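Side-chain contacts in guanine nucleotide exchange protein (Legionella pneumophila, PDB 1XSZ), which probably acts as a guanine nucleotide exchange factor for ADP-ribosylation factors, with a second domain capping the active site of its Sec7 domain: residues D62-P67 and Q73-F78; A131-L136 and G175-K180. All coordinates share one frame; numbering follows the deposited sequence.

Contact 1: residues D62-P67 and Q73-F78; sequences DYLSSP and QVLKAF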
ATOM      1  N   ASP A  62      -1.273   0.133   7.769  1.00 13.86           N
ATOM      2  CA  ASP A  62      -2.233   0.660   6.817  1.00 14.26           C
ATOM      3  C   ASP A  62      -2.524   2.131   7.078  1.00 14.10           C
ATOM      4  O   ASP A  62      -2.614   2.936   6.149  1.00 15.75           O
ATOM      5  CB  ASP A  62      -3.532  -0.134   6.873  1.00 14.80           C
ATOM      6  CG  ASP A  62      -4.318  -0.002   5.606  1.00 18.46           C
ATOM      7  OD1 ASP A  62      -3.857  -0.557   4.590  1.00 18.81           O
ATOM      8  OD2 ASP A  62      -5.370   0.668   5.621  1.00 20.50           O
ATOM      9  N   TYR A  63      -2.673   2.485   8.348  1.00 14.19           N
ATOM     10  CA  TYR A  63      -2.930   3.869   8.713  1.00 13.73           C
ATOM     11  C   TYR A  63      -1.744   4.747   8.301  1.00 13.33           C
ATOM     12  O   TYR A  63      -1.908   5.780   7.649  1.00 14.54           O
ATOM     13  CB  TYR A  63      -3.136   3.990  10.225  1.00 15.20           C
ATOM     14  CG  TYR A  63      -3.418   5.405  10.672  1.00 16.12           C
ATOM     15  CD1 TYR A  63      -4.726   5.890  10.737  1.00 15.63           C
ATOM     16  CD2 TYR A  63      -2.375   6.278  10.975  1.00 15.99           C
ATOM     17  CE1 TYR A  63      -4.985   7.212  11.093  1.00 17.72           C
ATOM     18  CE2 TYR A  63      -2.622   7.599  11.326  1.00 16.76           C
ATOM     19  CZ  TYR A  63      -3.927   8.057  11.383  1.00 18.11           C
ATOM     20  OH  TYR A  63      -4.167   9.365  11.730  1.00 22.47           O
ATOM     21  N   LEU A  64      -0.544   4.326   8.682  1.00 12.93           N
ATOM     22  CA  LEU A  64       0.660   5.088   8.376  1.00 12.21           C
ATOM     23  C   LEU A  64       0.916   5.302   6.892  1.00 13.96           C
ATOM     24  O   LEU A  64       1.454   6.336   6.500  1.00 13.96           O
ATOM     25  CB  LEU A  64       1.882   4.412   9.002  1.00 13.49           C
ATOM     26  CG  LEU A  64       1.973   4.490  10.530  1.00 12.65           C
ATOM     27  CD1 LEU A  64       3.088   3.591  11.029  1.00 13.28           C
ATOM     28  CD2 LEU A  64       2.222   5.940  10.957  1.00 13.48           C
ATOM     29  N   SER A  65       0.529   4.335   6.066  1.00 12.96           N
ATOM     30  CA  SER A  65       0.776   4.423   4.631  1.00 13.32           C
ATOM     31  C   SER A  65      -0.366   4.992   3.795  1.00 13.87           C
ATOM     32  O   SER A  65      -0.279   5.003   2.567  1.00 14.25           O
ATOM     33  CB  SER A  65       1.156   3.042   4.086  1.00 13.63           C
ATOM     34  OG  SER A  65       0.076   2.128   4.225  1.00 13.67           O
ATOM     35  N   SER A  66      -1.417   5.470   4.451  1.00 14.38           N
ATOM     36  CA  SER A  66      -2.567   6.031   3.749  1.00 16.79           C
ATOM     37  C   SER A  66      -2.271   7.422   3.199  1.00 16.70           C
ATOM     38  O   SER A  66      -1.401   8.127   3.706  1.00 17.45           O
ATOM     39  CB  SER A  66      -3.782   6.052   4.673  1.00 18.26           C
ATOM     40  OG  SER A  66      -4.233   4.726   4.901  1.00 22.40           O
ATOM     41  N   PRO A  67      -3.012   7.845   2.160  1.00 17.04           N
ATOM     42  CA  PRO A  67      -2.809   9.156   1.536  1.00 18.13           C
ATOM     43  C   PRO A  67      -3.357  10.395   2.239  1.00 18.59           C
ATOM     44  O   PRO A  67      -2.922  11.510   1.939  1.00 19.16           O
ATOM     45  CB  PRO A  67      -3.436   8.969   0.160  1.00 18.21           C
ATOM     46  CG  PRO A  67      -4.622   8.112   0.484  1.00 19.03           C
ATOM     47  CD  PRO A  67      -4.031   7.070   1.425  1.00 18.06           C
ATOM     48  N   GLN A  73       1.030  13.125   8.088  1.00 17.81           N
ATOM     49  CA  GLN A  73       1.708  13.862   9.146  1.00 18.03           C
ATOM     50  C   GLN A  73       2.140  12.889  10.238  1.00 17.39           C
ATOM     51  O   GLN A  73       3.229  13.010  10.798  1.00 17.82           O
ATOM     52  CB  GLN A  73       0.788  14.928   9.746  1.00 21.24           C
ATOM     53  CG  GLN A  73       0.512  16.098   8.817  1.00 26.04           C
ATOM     54  CD  GLN A  73      -0.362  17.155   9.463  1.00 30.78           C
ATOM     55  OE1 GLN A  73      -1.512  16.894   9.819  1.00 34.75           O
ATOM     56  NE2 GLN A  73       0.181  18.356   9.621  1.00 33.87           N
ATOM     57  N   VAL A  74       1.284  11.916  10.543  1.00 16.10           N
ATOM     58  CA  VAL A  74       1.624  10.939  11.565  1.00 14.77           C
ATOM     59  C   VAL A  74       2.814  10.095  11.115  1.00 14.32           C
ATOM     60  O   VAL A  74       3.696   9.781  11.914  1.00 15.57           O
ATOM     61  CB  VAL A  74       0.416  10.025  11.898  1.00 15.06           C
ATOM     62  CG1 VAL A  74       0.846   8.916  12.848  1.00 15.46           C
ATOM     63  CG2 VAL A  74      -0.694  10.858  12.545  1.00 15.33           C
ATOM     64  N   LEU A  75       2.842   9.725   9.838  1.00 13.43           N
ATOM     65  CA  LEU A  75       3.954   8.936   9.325  1.00 12.71           C
ATOM     66  C   LEU A  75       5.263   9.718   9.437  1.00 14.06           C
ATOM     67  O   LEU A  75       6.295   9.160   9.804  1.00 14.09           O
ATOM     68  CB  LEU A  75       3.710   8.537   7.863  1.00 14.12           C
ATOM     69  CG  LEU A  75       4.891   7.828   7.180  1.00 12.70           C
ATOM     70  CD1 LEU A  75       5.277   6.585   7.964  1.00 14.48           C
ATOM     71  CD2 LEU A  75       4.527   7.466   5.748  1.00 13.63           C
ATOM     72  N   LYS A  76       5.224  11.008   9.115  0.50 13.46           N
ATOM     73  CA  LYS A  76       6.433  11.814   9.196  0.50 14.77           C
ATOM     74  C   LYS A  76       6.960  11.805  10.629  0.50 14.56           C
ATOM     75  O   LYS A  76       8.161  11.671  10.855  0.50 13.61           O
ATOM     76  CB  LYS A  76       6.154  13.250   8.742  0.50 15.29           C
ATOM     77  CG  LYS A  76       7.420  14.047   8.462  0.50 17.01           C
ATOM     78  CD  LYS A  76       7.115  15.417   7.880  0.50 19.78           C
ATOM     79  CE  LYS A  76       8.398  16.139   7.501  0.50 22.52           C
ATOM     80  NZ  LYS A  76       9.349  16.205   8.645  0.50 24.74           N
ATOM     81  N   ALA A  77       6.058  11.930  11.598  1.00 15.44           N
ATOM     82  CA  ALA A  77       6.462  11.921  12.999  1.00 15.48           C
ATOM     83  C   ALA A  77       6.971  10.535  13.390  1.00 15.99           C
ATOM     84  O   ALA A  77       7.983  10.404  14.075  1.00 17.23           O
ATOM     85  CB  ALA A  77       5.287  12.316  13.889  1.00 15.78           C
ATOM     86  N   PHE A  78       6.270   9.500  12.935  1.00 15.03           N
ATOM     87  CA  PHE A  78       6.633   8.119  13.232  1.00 15.50           C
ATOM     88  C   PHE A  78       8.052   7.808  12.774  1.00 14.80           C
ATOM     89  O   PHE A  78       8.848   7.241  13.518  1.00 15.53           O
ATOM     90  CB  PHE A  78       5.630   7.175  12.554  1.00 13.60           C
ATOM     91  CG  PHE A  78       5.879   5.714  12.817  1.00 12.96           C
ATOM     92  CD1 PHE A  78       6.650   4.954  11.943  1.00 13.73           C
ATOM     93  CD2 PHE A  78       5.322   5.091  13.930  1.00 13.72           C
ATOM     94  CE1 PHE A  78       6.857   3.598  12.173  1.00 15.13           C
ATOM     95  CE2 PHE A  78       5.522   3.736  14.171  1.00 14.02           C
ATOM     96  CZ  PHE A  78       6.292   2.986  13.291  1.00 13.44           C
TER
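The carbonyl oxygen of Y63 takes two bonds at the end of helix 57-64: Y63 O accepts from S66 N at 3.3 Å and also from the side chain of N71. The ring of the same tyrosine meets V74 edge-on, with Y63 CE2 3.9 Å from V74 CB. This is the turn between two consecutive helices, 57-64 and 69-80, of the all-helical Sec7 fold. The Y63 hydroxyl is hydrogen-bonded to E70, which ties the ring to the start of the second helix. L64 carries the centre of the contact with both methyls. CD1 sits 3.7 Å from the centroid of the F78 ring, only 1° off the ring normal, a CH-pi contact. Chi2 of L64 (170°) sets CD1 anti to CA, which puts that methyl over the ring. L64 CD2 meets V74 CG1 at 3.8 Å and also lies against the backbone of L75. F78 also stacks with H49, so helix 40-50 adds to this core. The backbone of L64 is met by L75, whose CB and CD2 each come within 3.4 Å of L64 O. Past L64 the chain leaves the helix, and there S66 OG donates to D62 O at 2.7 Å.

Contact 2: residues A131-L136 and G175-K180; sequences ADAAYL and GDFDAK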
ATOM      1  N   ALA A 131      16.564  14.560  -0.833  1.00 27.35           N
ATOM      2  CA  ALA A 131      15.642  13.481  -0.490  1.00 26.29           C
ATOM      3  C   ALA A 131      15.298  12.625  -1.702  1.00 25.35           C
ATOM      4  O   ALA A 131      15.136  11.409  -1.583  1.00 23.89           O
ATOM      5  CB  ALA A 131      14.370  14.058   0.122  1.00 26.06           C
ATOM      6  N   ASP A 132      15.177  13.257  -2.866  1.00 23.85           N
ATOM      7  CA  ASP A 132      14.857  12.532  -4.089  1.00 23.63           C
ATOM      8  C   ASP A 132      15.960  11.535  -4.415  1.00 21.81           C
ATOM      9  O   ASP A 132      15.697  10.442  -4.919  1.00 20.29           O
ATOM     10  CB  ASP A 132      14.683  13.503  -5.259  1.00 27.39           C
ATOM     11  CG  ASP A 132      13.511  14.442  -5.066  1.00 30.53           C
ATOM     12  OD1 ASP A 132      12.386  13.946  -4.851  1.00 32.53           O
ATOM     13  OD2 ASP A 132      13.713  15.674  -5.131  1.00 34.76           O
ATOM     14  N   ALA A 133      17.199  11.914  -4.129  1.00 20.23           N
ATOM     15  CA  ALA A 133      18.329  11.037  -4.389  1.00 18.57           C
ATOM     16  C   ALA A 133      18.258   9.844  -3.444  1.00 17.41           C
ATOM     17  O   ALA A 133      18.567   8.717  -3.830  1.00 17.22           O
ATOM     18  CB  ALA A 133      19.639  11.796  -4.192  1.00 18.76           C
ATOM     19  N   ALA A 134      17.847  10.096  -2.204  1.00 18.02           N
ATOM     20  CA  ALA A 134      17.724   9.033  -1.217  1.00 16.31           C
ATOM     21  C   ALA A 134      16.606   8.080  -1.630  1.00 15.77           C
ATOM     22  O   ALA A 134      16.722   6.871  -1.447  1.00 14.63           O
ATOM     23  CB  ALA A 134      17.439   9.620   0.163  1.00 18.70           C
ATOM     24  N   TYR A 135      15.536   8.635  -2.190  1.00 15.20           N
ATOM     25  CA  TYR A 135      14.398   7.835  -2.643  1.00 13.78           C
ATOM     26  C   TYR A 135      14.841   6.920  -3.785  1.00 14.20           C
ATOM     27  O   TYR A 135      14.524   5.727  -3.801  1.00 13.85           O
ATOM     28  CB  TYR A 135      13.264   8.759  -3.103  1.00 14.61           C
ATOM     29  CG  TYR A 135      12.095   8.048  -3.757  1.00 13.64           C
ATOM     30  CD1 TYR A 135      11.283   7.174  -3.033  1.00 15.09           C
ATOM     31  CD2 TYR A 135      11.799   8.263  -5.100  1.00 16.41           C
ATOM     32  CE1 TYR A 135      10.199   6.534  -3.640  1.00 15.68           C
ATOM     33  CE2 TYR A 135      10.724   7.633  -5.716  1.00 16.81           C
ATOM     34  CZ  TYR A 135       9.926   6.772  -4.980  1.00 15.88           C
ATOM     35  OH  TYR A 135       8.854   6.166  -5.594  1.00 14.76           O
ATOM     36  N   LEU A 136      15.569   7.472  -4.750  1.00 13.93           N
ATOM     37  CA  LEU A 136      16.060   6.669  -5.864  1.00 13.08           C
ATOM     38  C   LEU A 136      16.916   5.518  -5.329  1.00 13.45           C
ATOM     39  O   LEU A 136      16.751   4.367  -5.733  1.00 13.21           O
ATOM     40  CB  LEU A 136      16.894   7.528  -6.825  1.00 15.42           C
ATOM     41  CG  LEU A 136      17.636   6.751  -7.921  1.00 15.22           C
ATOM     42  CD1 LEU A 136      16.636   6.086  -8.853  1.00 17.44           C
ATOM     43  CD2 LEU A 136      18.545   7.693  -8.696  1.00 17.74           C
ATOM     44  N   GLY A 175      23.876  14.658 -10.487  1.00 24.32           N
ATOM     45  CA  GLY A 175      25.243  14.174 -10.455  1.00 22.95           C
ATOM     46  C   GLY A 175      25.274  12.687 -10.167  1.00 22.55           C
ATOM     47  O   GLY A 175      24.237  12.025 -10.216  1.00 22.50           O
ATOM     48  N   ASP A 176      26.453  12.151  -9.869  1.00 22.51           N
ATOM     49  CA  ASP A 176      26.575  10.729  -9.576  1.00 22.70           C
ATOM     50  C   ASP A 176      26.803  10.482  -8.096  1.00 22.97           C
ATOM     51  O   ASP A 176      27.200  11.381  -7.351  1.00 23.87           O
ATOM     52  CB  ASP A 176      27.744  10.105 -10.345  1.00 24.29           C
ATOM     53  CG  ASP A 176      27.662  10.339 -11.838  1.00 24.93           C
ATOM     54  OD1 ASP A 176      26.544  10.321 -12.389  1.00 24.90           O
ATOM     55  OD2 ASP A 176      28.730  10.529 -12.462  1.00 29.69           O
ATOM     56  N   PHE A 177      26.527   9.252  -7.674  1.00 20.97           N
ATOM     57  CA  PHE A 177      26.759   8.843  -6.296  1.00 20.61           C
ATOM     58  C   PHE A 177      28.213   8.387  -6.305  1.00 22.19           C
ATOM     59  O   PHE A 177      28.718   7.957  -7.343  1.00 22.49           O
ATOM     60  CB  PHE A 177      25.865   7.654  -5.921  1.00 18.26           C
ATOM     61  CG  PHE A 177      24.401   7.976  -5.879  1.00 17.15           C
ATOM     62  CD1 PHE A 177      23.855   8.653  -4.794  1.00 17.39           C
ATOM     63  CD2 PHE A 177      23.566   7.611  -6.932  1.00 17.71           C
ATOM     64  CE1 PHE A 177      22.503   8.965  -4.756  1.00 16.52           C
ATOM     65  CE2 PHE A 177      22.211   7.920  -6.904  1.00 17.23           C
ATOM     66  CZ  PHE A 177      21.677   8.599  -5.816  1.00 17.12           C
ATOM     67  N   ASP A 178      28.892   8.482  -5.168  1.00 23.57           N
ATOM     68  CA  ASP A 178      30.281   8.045  -5.102  1.00 25.46           C
ATOM     69  C   ASP A 178      30.372   6.566  -5.464  1.00 24.71           C
ATOM     70  O   ASP A 178      29.587   5.749  -4.978  1.00 23.24           O
ATOM     71  CB  ASP A 178      30.852   8.274  -3.702  1.00 28.34           C
ATOM     72  CG  ASP A 178      31.149   9.736  -3.426  1.00 31.80           C
ATOM     73  OD1 ASP A 178      31.599  10.050  -2.303  1.00 33.06           O
ATOM     74  OD2 ASP A 178      30.934  10.572  -4.332  1.00 34.50           O
ATOM     75  N   ALA A 179      31.329   6.230  -6.321  1.00 23.26           N
ATOM     76  CA  ALA A 179      31.528   4.855  -6.768  1.00 23.39           C
ATOM     77  C   ALA A 179      31.699   3.876  -5.611  1.00 22.48           C
ATOM     78  O   ALA A 179      31.094   2.802  -5.602  1.00 22.32           O
ATOM     79  CB  ALA A 179      32.739   4.781  -7.691  1.00 24.80           C
ATOM     80  N   LYS A 180      32.516   4.247  -4.631  1.00 21.82           N
ATOM     81  CA  LYS A 180      32.766   3.373  -3.493  1.00 20.99           C
ATOM     82  C   LYS A 180      31.547   3.244  -2.591  1.00 20.03           C
ATOM     83  O   LYS A 180      31.405   2.264  -1.858  1.00 19.27           O
ATOM     84  CB  LYS A 180      33.979   3.873  -2.705  1.00 20.61           C
ATOM     85  CG  LYS A 180      35.242   3.950  -3.558  1.00 23.65           C
ATOM     86  CD  LYS A 180      35.457   2.654  -4.330  1.00 24.82           C
ATOM     87  CE  LYS A 180      36.498   2.817  -5.424  1.00 25.86           C
ATOM     88  NZ  LYS A 180      36.619   1.587  -6.254  1.00 28.05           N
TER
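The ring of F177 pushes its far edge against helix 131-149, over the side of the helix where A133 and L136 lie. The contact is small and apolar, with 116 Å² buried in all. It joins the first turns of that helix to the loop leading into helix 179-191, both within the Sec7 domain. The backbones stay well apart: the CA atoms of A133 and F177 are 8.9 Å from each other, and the phenyl ring spans the gap. F177 CZ makes the nearest approach, 3.7 Å from A133 O. The carbonyl oxygen comes in at the ring edge, where the aromatic hydrogens carry a slight positive charge, so the approach is probably mildly favourable. A133 CB lies on the other side of the ring plane, 4.1 Å from F177 CE1. The end of the ring therefore fits between the methyl and the carbonyl oxygen of one alanine. L136 completes the seat at the next corner, with its CD2 4.1 Å from F177 CE2 and close to the ring plane. F177 CB already points at the helix, and chi1 -67°, with CG anti to the carbonyl carbon, carries the ring on to it. The loop is pinned beside F177 by D176 OD1 to G170 N and D176 O to N172 ND2, and the side chains of A133 and F177 both also touch N172. On another side of helix 131-149, A134 and Y135 pack on helix 106-123. The Y135 hydroxyl bonds D110 of that helix, and also K251 and W253 at the start of helix 252-258, which connects strands 243-248 and 260-268 in the chain.

Overall arrangement
Contacts 1 and 2 follow each other along the chain and lie within the one Sec7 range. Their centres are about 25 Å apart, and their nearest atoms about 10 Å, so they do not touch. Helix 106-123 links them. It receives S65 and L75 from the first, with K108 bridging to D62, and it also packs on the helix of the second. Contact 1 is nearer the middle of the chain, its centre about 12 Å from the chain centre against about 25 Å for contact 2. D62 touches P203, just before strand 204-208 of the C-terminal sheet, and helix 131-149 also reaches the C-terminal capping part. That cap lies over the active site of the Sec7 domain; neither contact is identified as part of the site.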